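Local atomic coordinates of Acarbose/maltose binding protein GacH (Streptomyces glaucescens, PDB entry 3K01), a protein that binds acarbose and an acarbose homolog as the solute receptor of an ABC transporter, and is probably also able to bind maltose. Residues T31-S36 against N71-N76; A123-R128 against R366-E371; D141-F146 against P189-P194; E158-G161 against E165-T168. One frame throughout, in Å; residues are numbered along the deposited sequence.

In the fold
GacH has the two-lobed fold of bacterial solute-binding proteins, and the four contacts are spread along it. Interactions 1 and 4 lie on opposite sides of the centre of the chain, their centres about 42 Å apart. Interactions 1 and 3 reach the same sheet, but their nearest atoms stay about 10 Å apart. The loop closed by interaction 2 contains interaction 3, and that of interaction 3 contains interaction 4. Two of these pairs touch: Arg366 NH2 of interaction 2 lies 3.5 Å from Tyr190 CE1 of interaction 3, and Leu145 CD2 of interaction 3 lies 4.0 Å from Pro160 O of interaction 4. Interaction 3, about 8 Å from the centre of the chain, thus touches both interaction 2 and interaction 4.

Interaction 1: residues T31-S36 against N71-N76; sequences TFWDTS and NAKFKN
The indole of Trp33 carries Lys73 CE over one face, while Lys73 C and Phe74 N lie at its edge, in the ring plane. The contact belongs to a beta-alpha-beta crossover of the periplasmic-binding-protein fold: helix 67-79 joins the parallel strands 58-64 and 87-91, and in doing so passes over strand 28-34, which lies between them and bears Trp33. Lys73 and Trp33 meet at about a right angle. With CG anti to the backbone N (chi1 -169°) and the next two torsions also extended, the lysine runs from the rim at Trp33 CZ3, where Lys73 CG stands 3.6 Å away, to CE over the ring. Lys73 CE makes a CH-pi contact, 4.0 Å from the centroid of the six-membered ring of Trp33 and 24° off its normal; the chain then bends at chi4. Phe74 adds its backbone, with CA 3.8 Å from Trp33 CZ3, and its own ring meets that of Phe98. Pro85 touches both Trp33 and Phe74, which are buried, so the exposed lysine forms the outer margin of an otherwise enclosed apolar contact. Where the strand ends, the chain is tied down by an Asx turn: Ser36 N donates to Asp34 OD1 from above the carboxylate plane, and Ser36 OG gives a 2.7 Å hydrogen bond to Asp34 OD2, on its syn side.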
loop_
_atom_site.group_PDB
_atom_site.type_symbol
_atom_site.label_atom_id
_atom_site.label_comp_id
_atom_site.label_asym_id
_atom_site.label_seq_id
_atom_site.Cartn_x
_atom_site.Cartn_y
_atom_site.Cartn_z
ATOM N N THR A 31 -24.616 7.214 -5.412
ATOM C CA THR A 31 -24.261 5.801 -5.522
ATOM C C THR A 31 -22.783 5.661 -5.218
ATOM O O THR A 31 -21.948 6.329 -5.854
ATOM C CB THR A 31 -24.601 5.252 -6.905
ATOM O OG1 THR A 31 -26.030 5.341 -7.091
ATOM C CG2 THR A 31 -24.163 3.795 -7.036
ATOM N N PHE A 32 -22.479 4.839 -4.214
ATOM C CA PHE A 32 -21.105 4.640 -3.744
ATOM C C PHE A 32 -20.685 3.203 -3.983
ATOM O O PHE A 32 -21.337 2.290 -3.477
ATOM C CB PHE A 32 -21.026 4.979 -2.241
ATOM C CG PHE A 32 -19.715 4.586 -1.560
ATOM C CD1 PHE A 32 -18.471 4.809 -2.165
ATOM C CD2 PHE A 32 -19.735 4.027 -0.287
ATOM C CE1 PHE A 32 -17.283 4.452 -1.529
ATOM C CE2 PHE A 32 -18.569 3.678 0.354
ATOM C CZ PHE A 32 -17.336 3.896 -0.250
ATOM N N TRP A 33 -19.613 3.003 -4.756
ATOM C CA TRP A 33 -19.029 1.665 -4.918
ATOM C C TRP A 33 -17.849 1.492 -3.990
ATOM O O TRP A 33 -16.814 2.169 -4.129
ATOM C CB TRP A 33 -18.586 1.440 -6.359
ATOM C CG TRP A 33 -19.707 1.201 -7.332
ATOM C CD1 TRP A 33 -21.065 1.299 -7.093
ATOM C CD2 TRP A 33 -19.569 0.849 -8.712
ATOM N NE1 TRP A 33 -21.765 1.011 -8.248
ATOM C CE2 TRP A 33 -20.872 0.756 -9.256
ATOM C CE3 TRP A 33 -18.469 0.616 -9.549
ATOM C CZ2 TRP A 33 -21.099 0.404 -10.591
ATOM C CZ3 TRP A 33 -18.702 0.289 -10.887
ATOM C CH2 TRP A 33 -20.005 0.201 -11.390
ATOM N N ASP A 34 -18.040 0.600 -3.013
ATOM C CA ASP A 34 -17.041 0.247 -2.018
ATOM C C ASP A 34 -16.386 -1.072 -2.392
ATOM O O ASP A 34 -17.039 -1.960 -2.936
ATOM C CB ASP A 34 -17.742 0.128 -0.667
ATOM C CG ASP A 34 -16.809 -0.279 0.456
ATOM O OD1 ASP A 34 -15.590 0.006 0.394
ATOM O OD2 ASP A 34 -17.323 -0.899 1.414
ATOM N N THR A 35 -15.090 -1.188 -2.132
ATOM C CA THR A 35 -14.337 -2.425 -2.444
ATOM C C THR A 35 -13.898 -3.158 -1.164
ATOM O O THR A 35 -13.106 -4.110 -1.242
ATOM C CB THR A 35 -13.053 -2.101 -3.176
ATOM O OG1 THR A 35 -12.306 -1.213 -2.342
ATOM C CG2 THR A 35 -13.327 -1.442 -4.523
ATOM N N SER A 36 -14.362 -2.729 0.003
ATOM C CA SER A 36 -13.941 -3.363 1.246
ATOM C C SER A 36 -14.358 -4.843 1.273
ATOM O O SER A 36 -15.266 -5.285 0.551
ATOM C CB SER A 36 -14.447 -2.576 2.460
ATOM O OG SER A 36 -15.834 -2.784 2.642
ATOM N N ASN A 71 -11.846 -2.220 -10.597
ATOM C CA ASN A 71 -11.200 -1.363 -11.595
ATOM C C ASN A 71 -11.859 -1.504 -12.960
ATOM O O ASN A 71 -12.257 -0.512 -13.583
ATOM C CB ASN A 71 -9.688 -1.642 -11.631
ATOM C CG ASN A 71 -8.923 -0.692 -12.545
ATOM O OD1 ASN A 71 -9.086 -0.730 -13.754
ATOM N ND2 ASN A 71 -8.057 0.134 -11.977
ATOM N N ALA A 72 -12.014 -2.742 -13.417
ATOM C CA ALA A 72 -12.648 -2.998 -14.697
ATOM C C ALA A 72 -14.132 -2.615 -14.696
ATOM O O ALA A 72 -14.627 -2.061 -15.668
ATOM C CB ALA A 72 -12.467 -4.460 -15.099
ATOM N N LYS A 73 -14.834 -2.889 -13.604
ATOM C CA LYS A 73 -16.258 -2.567 -13.548
ATOM C C LYS A 73 -16.463 -1.055 -13.692
ATOM O O LYS A 73 -17.349 -0.597 -14.411
ATOM C CB LYS A 73 -16.852 -3.076 -12.238
ATOM C CG LYS A 73 -18.373 -3.050 -12.172
ATOM C CD LYS A 73 -18.878 -3.365 -10.769
ATOM C CE LYS A 73 -20.414 -3.345 -10.653
ATOM N NZ LYS A 73 -21.071 -4.368 -11.494
ATOM N N PHE A 74 -15.606 -0.278 -13.028
ATOM C CA PHE A 74 -15.743 1.176 -13.061
ATOM C C PHE A 74 -15.402 1.699 -14.445
ATOM O O PHE A 74 -16.141 2.517 -15.017
ATOM C CB PHE A 74 -14.878 1.859 -11.993
ATOM C CG PHE A 74 -14.931 3.357 -12.055
ATOM C CD1 PHE A 74 -16.069 4.019 -11.611
ATOM C CD2 PHE A 74 -13.876 4.094 -12.583
ATOM C CE1 PHE A 74 -16.140 5.414 -11.649
ATOM C CE2 PHE A 74 -13.940 5.489 -12.640
ATOM C CZ PHE A 74 -15.086 6.140 -12.176
ATOM N N LYS A 75 -14.309 1.199 -15.021
ATOM C CA LYS A 75 -13.944 1.654 -16.356
ATOM C C LYS A 75 -15.009 1.316 -17.385
ATOM O O LYS A 75 -15.271 2.108 -18.285
ATOM C CB LYS A 75 -12.595 1.067 -16.767
ATOM C CG LYS A 75 -11.427 1.691 -16.040
ATOM C CD LYS A 75 -10.112 1.120 -16.584
ATOM C CE LYS A 75 -8.932 1.776 -15.901
ATOM N NZ LYS A 75 -7.637 1.254 -16.428
ATOM N N ASN A 76 -15.593 0.137 -17.277
ATOM C CA ASN A 76 -16.626 -0.268 -18.227
ATOM C C ASN A 76 -17.891 0.577 -18.120
ATOM O O ASN A 76 -18.481 0.943 -19.134
ATOM C CB ASN A 76 -16.963 -1.751 -18.061
ATOM C CG ASN A 76 -15.815 -2.647 -18.496
ATOM O OD1 ASN A 76 -14.925 -2.222 -19.243
ATOM N ND2 ASN A 76 -15.811 -3.875 -18.000
#

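Interaction 2: residues A123-R128 against R366-E371; sequences AAASTR and RPWIAE
Trp368 lies flat against the turn at the C-terminal end of helix 121-125, with Ser126 beneath its six-membered ring. Two turns meet here: Trp368 is the centre of an inverse gamma turn in the loop after strand 363-364, and Ala125 to Arg128 form a type I beta turn. Starting from the backbone, Trp368 CB sits 3.7 Å from Arg128 O. CG lies beside the backbone N (chi1 -54°), which carries the indole back over the turn. CD1 and NE1 both pass 3.7 Å from Ala125 O, which lies over the ring face and receives no hydrogen bond from NE1; that N-H is used by Glu365 OE1, and Ala125 CB approaches the same nitrogen at 3.8 Å. Farther out, CE2 and CZ2 lie over Ser126 CA. This carbon stands 3.5 Å from the centroid of the six-membered ring of Trp368, only 8° off the normal, a well-centred CH-pi contact. At the tip, CH2 comes within 3.3 Å of Ser126 CB. Arg366 O covers the opposite face, so the indole is sandwiched between two pieces of backbone. Ser126 OG, folded between its own backbone N and carbonyl carbon, is turned to the preceding helical turn and hydrogen-bonded there as well as to Asn299 ND2; its bond to Ala123 O measures 2.7 Å, with the hydroxyl 17° out of the carbonyl plane.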
loop_
_atom_site.group_PDB
_atom_site.type_symbol
_atom_site.label_atom_id
_atom_site.label_comp_id
_atom_site.label_asym_id
_atom_site.label_seq_id
_atom_site.Cartn_x
_atom_site.Cartn_y
_atom_site.Cartn_z
ATOM N N ALA A 123 -0.286 10.208 1.635
ATOM C CA ALA A 123 -1.695 9.986 1.340
ATOM C C ALA A 123 -2.271 11.177 0.571
ATOM O O ALA A 123 -2.956 10.976 -0.435
ATOM C CB ALA A 123 -2.478 9.732 2.634
ATOM N N ALA A 124 -1.946 12.396 1.001
ATOM C CA ALA A 124 -2.363 13.569 0.210
ATOM C C ALA A 124 -1.814 13.530 -1.204
ATOM O O ALA A 124 -2.529 13.812 -2.169
ATOM C CB ALA A 124 -1.950 14.857 0.917
ATOM N N ALA A 125 -0.543 13.172 -1.331
ATOM C CA ALA A 125 0.063 13.156 -2.654
ATOM C C ALA A 125 -0.600 12.170 -3.602
ATOM O O ALA A 125 -0.701 12.411 -4.800
ATOM C CB ALA A 125 1.538 12.866 -2.530
ATOM N N SER A 126 -1.073 11.042 -3.060
ATOM C CA SER A 126 -1.705 10.008 -3.888
ATOM C C SER A 126 -3.024 10.490 -4.520
ATOM O O SER A 126 -3.536 9.837 -5.425
ATOM C CB SER A 126 -2.007 8.744 -3.068
ATOM O OG SER A 126 -3.139 8.915 -2.212
ATOM N N THR A 127 -3.563 11.625 -4.047
ATOM C CA THR A 127 -4.827 12.136 -4.601
ATOM C C THR A 127 -4.635 13.028 -5.818
ATOM O O THR A 127 -5.624 13.447 -6.419
ATOM C CB THR A 127 -5.625 12.938 -3.538
ATOM O OG1 THR A 127 -4.959 14.168 -3.265
ATOM C CG2 THR A 127 -5.864 12.126 -2.261
ATOM N N ARG A 128 -3.392 13.316 -6.189
ATOM C CA ARG A 128 -3.104 14.308 -7.239
ATOM C C ARG A 128 -2.607 13.652 -8.503
ATOM O O ARG A 128 -1.850 12.662 -8.450
ATOM C CB ARG A 128 -2.057 15.315 -6.761
ATOM C CG ARG A 128 -2.353 15.951 -5.429
ATOM C CD ARG A 128 -2.820 17.341 -5.547
ATOM N NE ARG A 128 -1.873 18.226 -6.219
ATOM C CZ ARG A 128 -2.255 19.358 -6.787
ATOM N NH1 ARG A 128 -3.542 19.706 -6.747
ATOM N NH2 ARG A 128 -1.371 20.139 -7.394
ATOM N N ARG A 366 4.234 6.248 -4.550
ATOM C CA ARG A 366 4.299 5.687 -5.901
ATOM C C ARG A 366 4.547 6.827 -6.889
ATOM O O ARG A 366 4.313 7.989 -6.567
ATOM C CB ARG A 366 2.940 5.101 -6.299
ATOM C CG ARG A 366 2.350 4.112 -5.351
ATOM C CD ARG A 366 2.878 2.701 -5.518
ATOM N NE ARG A 366 2.061 1.844 -4.677
ATOM C CZ ARG A 366 1.077 1.034 -5.064
ATOM N NH1 ARG A 366 0.801 0.787 -6.348
ATOM N NH2 ARG A 366 0.436 0.354 -4.125
ATOM N N PRO A 367 4.964 6.490 -8.127
ATOM C CA PRO A 367 4.849 7.492 -9.178
ATOM C C PRO A 367 3.366 7.619 -9.536
ATOM O O PRO A 367 2.711 6.641 -9.887
ATOM C CB PRO A 367 5.665 6.897 -10.346
ATOM C CG PRO A 367 5.703 5.455 -10.083
ATOM C CD PRO A 367 5.509 5.204 -8.611
ATOM N N TRP A 368 2.857 8.848 -9.473
ATOM C CA TRP A 368 1.424 9.063 -9.619
ATOM C C TRP A 368 1.067 9.294 -11.080
ATOM O O TRP A 368 0.605 10.374 -11.477
ATOM C CB TRP A 368 0.964 10.218 -8.726
ATOM C CG TRP A 368 1.352 10.029 -7.294
ATOM C CD1 TRP A 368 2.158 10.850 -6.566
ATOM C CD2 TRP A 368 0.981 8.936 -6.426
ATOM N NE1 TRP A 368 2.308 10.351 -5.286
ATOM C CE2 TRP A 368 1.594 9.194 -5.171
ATOM C CE3 TRP A 368 0.192 7.797 -6.572
ATOM C CZ2 TRP A 368 1.466 8.337 -4.088
ATOM C CZ3 TRP A 368 0.050 6.954 -5.488
ATOM C CH2 TRP A 368 0.690 7.241 -4.249
ATOM N N ILE A 369 1.298 8.259 -11.876
ATOM C CA ILE A 369 1.176 8.347 -13.339
ATOM C C ILE A 369 0.221 7.270 -13.836
ATOM O O ILE A 369 -0.038 6.277 -13.140
ATOM C CB ILE A 369 2.553 8.259 -14.046
ATOM C CG1 ILE A 369 3.214 6.893 -13.811
ATOM C CG2 ILE A 369 3.469 9.389 -13.581
ATOM C CD1 ILE A 369 4.508 6.711 -14.619
ATOM N N ALA A 370 -0.293 7.458 -15.047
ATOM C CA ALA A 370 -1.258 6.554 -15.652
ATOM C C ALA A 370 -0.740 5.115 -15.648
ATOM O O ALA A 370 -1.482 4.159 -15.398
ATOM C CB ALA A 370 -1.544 7.013 -17.084
ATOM N N GLU A 371 0.551 4.968 -15.914
ATOM C CA GLU A 371 1.180 3.661 -16.071
ATOM C C GLU A 371 1.768 3.108 -14.789
ATOM O O GLU A 371 2.525 2.142 -14.842
ATOM C CB GLU A 371 2.308 3.764 -17.101
ATOM C CG GLU A 371 1.871 4.269 -18.458
ATOM C CD GLU A 371 1.962 5.784 -18.597
ATOM O OE1 GLU A 371 2.085 6.537 -17.582
ATOM O OE2 GLU A 371 1.918 6.221 -19.774
#

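Interaction 3: residues D141-F146 against P189-P194; sequences DTLALF and PYWFLP
The backbones approach most closely at Leu143 and Pro194, whose CA atoms are 8.0 Å apart. Leu143 occupies an irregular position between the two extended parts of strand 132-148, and the facing chain passes from a 3-10 turn at Pro189 to Trp191, marked by the hydrogen bond of Phe192 N to Pro189 O, into helix 193-198. The strand pairs with strand 293-302 and, farther on, with strand 254-259, consistent with the sheet strands that run between lobes in bacterial solute-binding proteins. No hydrogen bond links the two segments directly.

Leu143 carries the contact. CG stands beside the backbone N (chi1 -65°) and the isobutyl group is pushed toward the 3-10 turn, meeting the Trp191 side chain at about a right angle. Both methyls lie over the same face of the indole: CD1 is 4.1 Å from the centroid of the five-membered ring of Trp191, 5° off its normal, and CD2 is 3.9 Å from Trp191 CZ2. CD1 comes nearest to Tyr190 O, at 3.7 Å, and also touches Tyr190 CD2 at 3.9 Å and Pro194 CG at 4.0 Å. The indole is fixed by its own N-H, bonded to Val258 O, and Arg185 makes a cation-pi contact with it.

Polar linkage comes through one water, which donates to Asp141 OD1 at 2.7 Å and is hydrogen-bonded to Tyr190 OH, at 2.7 Å. The segments are thus joined by dispersion and a single water bridge, a largely apolar seam with its polar part at the partly exposed Asp141 and Tyr190.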
loop_
_atom_site.group_PDB
_atom_site.type_symbol
_atom_site.label_atom_id
_atom_site.label_comp_id
_atom_site.label_asym_id
_atom_site.label_seq_id
_atom_site.Cartn_x
_atom_site.Cartn_y
_atom_site.Cartn_z
ATOM N N ASP A 141 -1.703 1.910 3.880
ATOM C CA ASP A 141 -0.951 0.799 4.434
ATOM C C ASP A 141 0.422 0.746 3.760
ATOM O O ASP A 141 0.768 1.588 2.915
ATOM C CB ASP A 141 -1.741 -0.515 4.335
ATOM C CG ASP A 141 -2.092 -0.885 2.924
ATOM O OD1 ASP A 141 -1.314 -0.575 2.000
ATOM O OD2 ASP A 141 -3.167 -1.499 2.718
ATOM N N THR A 142 1.243 -0.199 4.206
ATOM C CA THR A 142 2.609 -0.335 3.689
ATOM C C THR A 142 3.129 -1.701 4.086
ATOM O O THR A 142 2.425 -2.487 4.728
ATOM C CB THR A 142 3.512 0.797 4.246
ATOM O OG1 THR A 142 4.758 0.860 3.532
ATOM C CG2 THR A 142 3.786 0.664 5.732
ATOM N N LEU A 143 4.369 -1.966 3.707
ATOM C CA LEU A 143 5.073 -3.177 4.142
ATOM C C LEU A 143 5.927 -2.867 5.353
ATOM O O LEU A 143 6.357 -1.735 5.549
ATOM C CB LEU A 143 5.974 -3.689 3.009
ATOM C CG LEU A 143 5.279 -4.168 1.747
ATOM C CD1 LEU A 143 6.291 -4.624 0.671
ATOM C CD2 LEU A 143 4.283 -5.310 2.038
ATOM N N ALA A 144 6.191 -3.917 6.146
ATOM C CA ALA A 144 6.903 -3.788 7.407
ATOM C C ALA A 144 7.669 -5.072 7.673
ATOM O O ALA A 144 7.347 -6.109 7.099
ATOM C CB ALA A 144 5.907 -3.520 8.553
ATOM N N LEU A 145 8.680 -4.983 8.536
ATOM C CA LEU A 145 9.430 -6.174 8.940
ATOM C C LEU A 145 8.725 -6.853 10.125
ATOM O O LEU A 145 8.672 -6.295 11.221
ATOM C CB LEU A 145 10.830 -5.753 9.339
ATOM C CG LEU A 145 11.783 -6.910 9.681
ATOM C CD1 LEU A 145 12.121 -7.752 8.483
ATOM C CD2 LEU A 145 13.035 -6.330 10.336
ATOM N N PHE A 146 8.179 -8.036 9.882
ATOM C CA PHE A 146 7.612 -8.871 10.949
ATOM C C PHE A 146 8.739 -9.707 11.552
ATOM O O PHE A 146 9.610 -10.208 10.835
ATOM C CB PHE A 146 6.600 -9.865 10.380
ATOM C CG PHE A 146 5.274 -9.289 9.963
ATOM C CD1 PHE A 146 4.123 -9.992 10.255
ATOM C CD2 PHE A 146 5.144 -8.110 9.219
ATOM C CE1 PHE A 146 2.867 -9.557 9.854
ATOM C CE2 PHE A 146 3.880 -7.653 8.826
ATOM C CZ PHE A 146 2.741 -8.385 9.164
ATOM N N PRO A 189 6.529 -8.253 -7.209
ATOM C CA PRO A 189 7.411 -7.104 -7.370
ATOM C C PRO A 189 7.200 -6.035 -6.302
ATOM O O PRO A 189 8.090 -5.234 -6.078
ATOM C CB PRO A 189 7.017 -6.566 -8.756
ATOM C CG PRO A 189 5.635 -7.000 -8.939
ATOM C CD PRO A 189 5.523 -8.344 -8.283
ATOM N N TYR A 190 6.051 -6.040 -5.620
ATOM C CA TYR A 190 5.842 -5.029 -4.576
ATOM C C TYR A 190 6.896 -5.183 -3.468
ATOM O O TYR A 190 7.314 -4.207 -2.861
ATOM C CB TYR A 190 4.432 -5.206 -4.038
ATOM C CG TYR A 190 3.874 -4.041 -3.261
ATOM C CD1 TYR A 190 3.695 -2.791 -3.866
ATOM C CD2 TYR A 190 3.451 -4.203 -1.946
ATOM C CE1 TYR A 190 3.113 -1.755 -3.194
ATOM C CE2 TYR A 190 2.899 -3.125 -1.247
ATOM C CZ TYR A 190 2.708 -1.933 -1.909
ATOM O OH TYR A 190 2.159 -0.855 -1.237
ATOM N N TRP A 191 7.347 -6.433 -3.262
ATOM C CA TRP A 191 8.355 -6.735 -2.259
ATOM C C TRP A 191 9.771 -6.394 -2.675
ATOM O O TRP A 191 10.673 -6.463 -1.846
ATOM C CB TRP A 191 8.263 -8.206 -1.828
ATOM C CG TRP A 191 7.204 -8.477 -0.732
ATOM C CD1 TRP A 191 7.472 -8.755 0.583
ATOM C CD2 TRP A 191 5.770 -8.523 -0.863
ATOM N NE1 TRP A 191 6.298 -8.955 1.267
ATOM C CE2 TRP A 191 5.236 -8.811 0.419
ATOM C CE3 TRP A 191 4.884 -8.336 -1.931
ATOM C CZ2 TRP A 191 3.854 -8.915 0.655
ATOM C CZ3 TRP A 191 3.513 -8.439 -1.700
ATOM C CH2 TRP A 191 3.010 -8.724 -0.419
ATOM N N PHE A 192 9.986 -6.016 -3.934
ATOM C CA PHE A 192 11.277 -5.482 -4.308
ATOM C C PHE A 192 11.475 -4.048 -3.823
ATOM O O PHE A 192 12.601 -3.605 -3.581
ATOM C CB PHE A 192 11.422 -5.558 -5.842
ATOM C CG PHE A 192 12.716 -5.029 -6.365
ATOM C CD1 PHE A 192 13.899 -5.719 -6.121
ATOM C CD2 PHE A 192 12.756 -3.870 -7.123
ATOM C CE1 PHE A 192 15.125 -5.247 -6.659
ATOM C CE2 PHE A 192 13.998 -3.402 -7.664
ATOM C CZ PHE A 192 15.149 -4.088 -7.417
ATOM N N LEU A 193 10.364 -3.311 -3.739
ATOM C CA LEU A 193 10.464 -1.882 -3.550
ATOM C C LEU A 193 11.196 -1.451 -2.273
ATOM O O LEU A 193 11.985 -0.508 -2.320
ATOM C CB LEU A 193 9.087 -1.205 -3.712
ATOM C CG LEU A 193 8.474 -1.375 -5.110
ATOM C CD1 LEU A 193 7.076 -0.765 -5.137
ATOM C CD2 LEU A 193 9.328 -0.692 -6.178
ATOM N N PRO A 194 11.001 -2.143 -1.137
ATOM C CA PRO A 194 11.815 -1.748 0.031
ATOM C C PRO A 194 13.319 -1.768 -0.220
ATOM O O PRO A 194 14.040 -0.913 0.290
ATOM C CB PRO A 194 11.429 -2.810 1.078
ATOM C CG PRO A 194 10.009 -3.148 0.728
ATOM C CD PRO A 194 10.030 -3.210 -0.790
HETATM O O HOH W 1 0.744 -1.800 0.806
#

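Interaction 4: residues E158-G161 against E165-T168; sequences EVPG and ELKT
Pro160 presses its ring against the first turn of helix 163-177, and Gly161 N, just before that helix, donates a hydrogen bond to the carboxylate of Glu165: the short loop leading into the helix folds back on it. The proline meets helix backbone as much as side chain: its CB is 3.4 Å from Leu166 N and 3.5 Å from Leu166 CA, the latter unusually tight. Pro160 CB stands 3.8 Å from Leu166 CB. The bond from Gly161 N to Glu165 OE1 is 2.9 Å long with an angle of 150° at the hydrogen, and the donor comes in nearly in line with the CD-OE1 bond. Glu165 gets there with CG anti to its carbonyl carbon (chi1 -64°) and the rest of the chain extended, which carries the acid back toward the loop. OE1 accepts a second time, from a water that also donates to Val159 O, each bond 3.2 Å; the same oxygen holds Gly161 directly and is linked more loosely, through the water, to Val159 O.

In the second shell, Glu165 N is hydrogen-bonded to Ser162 OG, and the backbone of Gly161 to that of Ala286. Met256 of strand 254-259 touches both Pro160 and Leu166, Leu228 of helix 216-230 packs on Leu166, and Val159 lies on Leu145 and Tyr147 of strand 132-148, so the loop is wedged between its own helix and the sheet.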
loop_
_atom_site.group_PDB
_atom_site.type_symbol
_atom_site.label_atom_id
_atom_site.label_comp_id
_atom_site.label_asym_id
_atom_site.label_seq_id
_atom_site.Cartn_x
_atom_site.Cartn_y
_atom_site.Cartn_z
ATOM N N GLU A 158 19.039 -7.639 18.391
ATOM C CA GLU A 158 18.048 -6.584 18.250
ATOM C C GLU A 158 17.389 -6.709 16.887
ATOM O O GLU A 158 17.955 -7.280 15.958
ATOM C CB GLU A 158 18.691 -5.194 18.332
ATOM C CG GLU A 158 19.492 -4.887 19.602
ATOM C CD GLU A 158 18.716 -5.089 20.892
ATOM O OE1 GLU A 158 19.346 -5.550 21.880
ATOM O OE2 GLU A 158 17.499 -4.778 20.940
ATOM N N VAL A 159 16.194 -6.148 16.763
ATOM C CA VAL A 159 15.543 -6.049 15.459
ATOM C C VAL A 159 16.454 -5.250 14.522
ATOM O O VAL A 159 16.891 -4.165 14.876
ATOM C CB VAL A 159 14.197 -5.277 15.590
ATOM C CG1 VAL A 159 13.522 -5.146 14.243
ATOM C CG2 VAL A 159 13.314 -5.959 16.618
ATOM N N PRO A 160 16.814 -5.813 13.361
ATOM C CA PRO A 160 17.738 -5.070 12.491
ATOM C C PRO A 160 17.122 -3.844 11.839
ATOM O O PRO A 160 15.980 -3.875 11.373
ATOM C CB PRO A 160 18.147 -6.091 11.432
ATOM C CG PRO A 160 17.006 -7.095 11.391
ATOM C CD PRO A 160 16.478 -7.145 12.815
ATOM N N GLY A 161 17.925 -2.787 11.756
ATOM C CA GLY A 161 17.480 -1.532 11.176
ATOM C C GLY A 161 17.986 -1.317 9.760
ATOM O O GLY A 161 17.606 -0.341 9.116
ATOM N N GLU A 165 22.793 -4.937 9.141
ATOM C CA GLU A 165 22.444 -5.473 10.453
ATOM C C GLU A 165 21.630 -6.743 10.336
ATOM O O GLU A 165 21.789 -7.654 11.162
ATOM C CB GLU A 165 21.695 -4.436 11.285
ATOM C CG GLU A 165 22.580 -3.234 11.583
ATOM C CD GLU A 165 21.863 -2.038 12.110
ATOM O OE1 GLU A 165 20.639 -2.079 12.366
ATOM O OE2 GLU A 165 22.566 -1.012 12.265
ATOM N N LEU A 166 20.761 -6.816 9.335
ATOM C CA LEU A 166 19.939 -8.011 9.158
ATOM C C LEU A 166 20.801 -9.210 8.835
ATOM O O LEU A 166 20.527 -10.304 9.324
ATOM C CB LEU A 166 18.863 -7.771 8.090
ATOM C CG LEU A 166 17.861 -8.926 7.890
ATOM C CD1 LEU A 166 16.484 -8.350 7.586
ATOM C CD2 LEU A 166 18.296 -9.900 6.794
ATOM N N LYS A 167 21.816 -9.035 8.008
ATOM C CA LYS A 167 22.708 -10.160 7.697
ATOM C C LYS A 167 23.376 -10.723 8.932
ATOM O O LYS A 167 23.465 -11.945 9.109
ATOM C CB LYS A 167 23.744 -9.752 6.657
ATOM C CG LYS A 167 23.112 -9.527 5.299
ATOM C CD LYS A 167 24.115 -8.994 4.316
ATOM C CE LYS A 167 24.994 -10.116 3.829
ATOM N NZ LYS A 167 26.030 -9.647 2.857
ATOM N N THR A 168 23.844 -9.826 9.793
ATOM C CA THR A 168 24.481 -10.252 11.035
ATOM C C THR A 168 23.450 -10.943 11.931
ATOM O O THR A 168 23.701 -12.020 12.514
ATOM C CB THR A 168 25.131 -9.064 11.731
ATOM O OG1 THR A 168 26.163 -8.591 10.849
ATOM C CG2 THR A 168 25.726 -9.490 13.090
HETATM O O HOH W 2 19.993 -3.487 15.160
#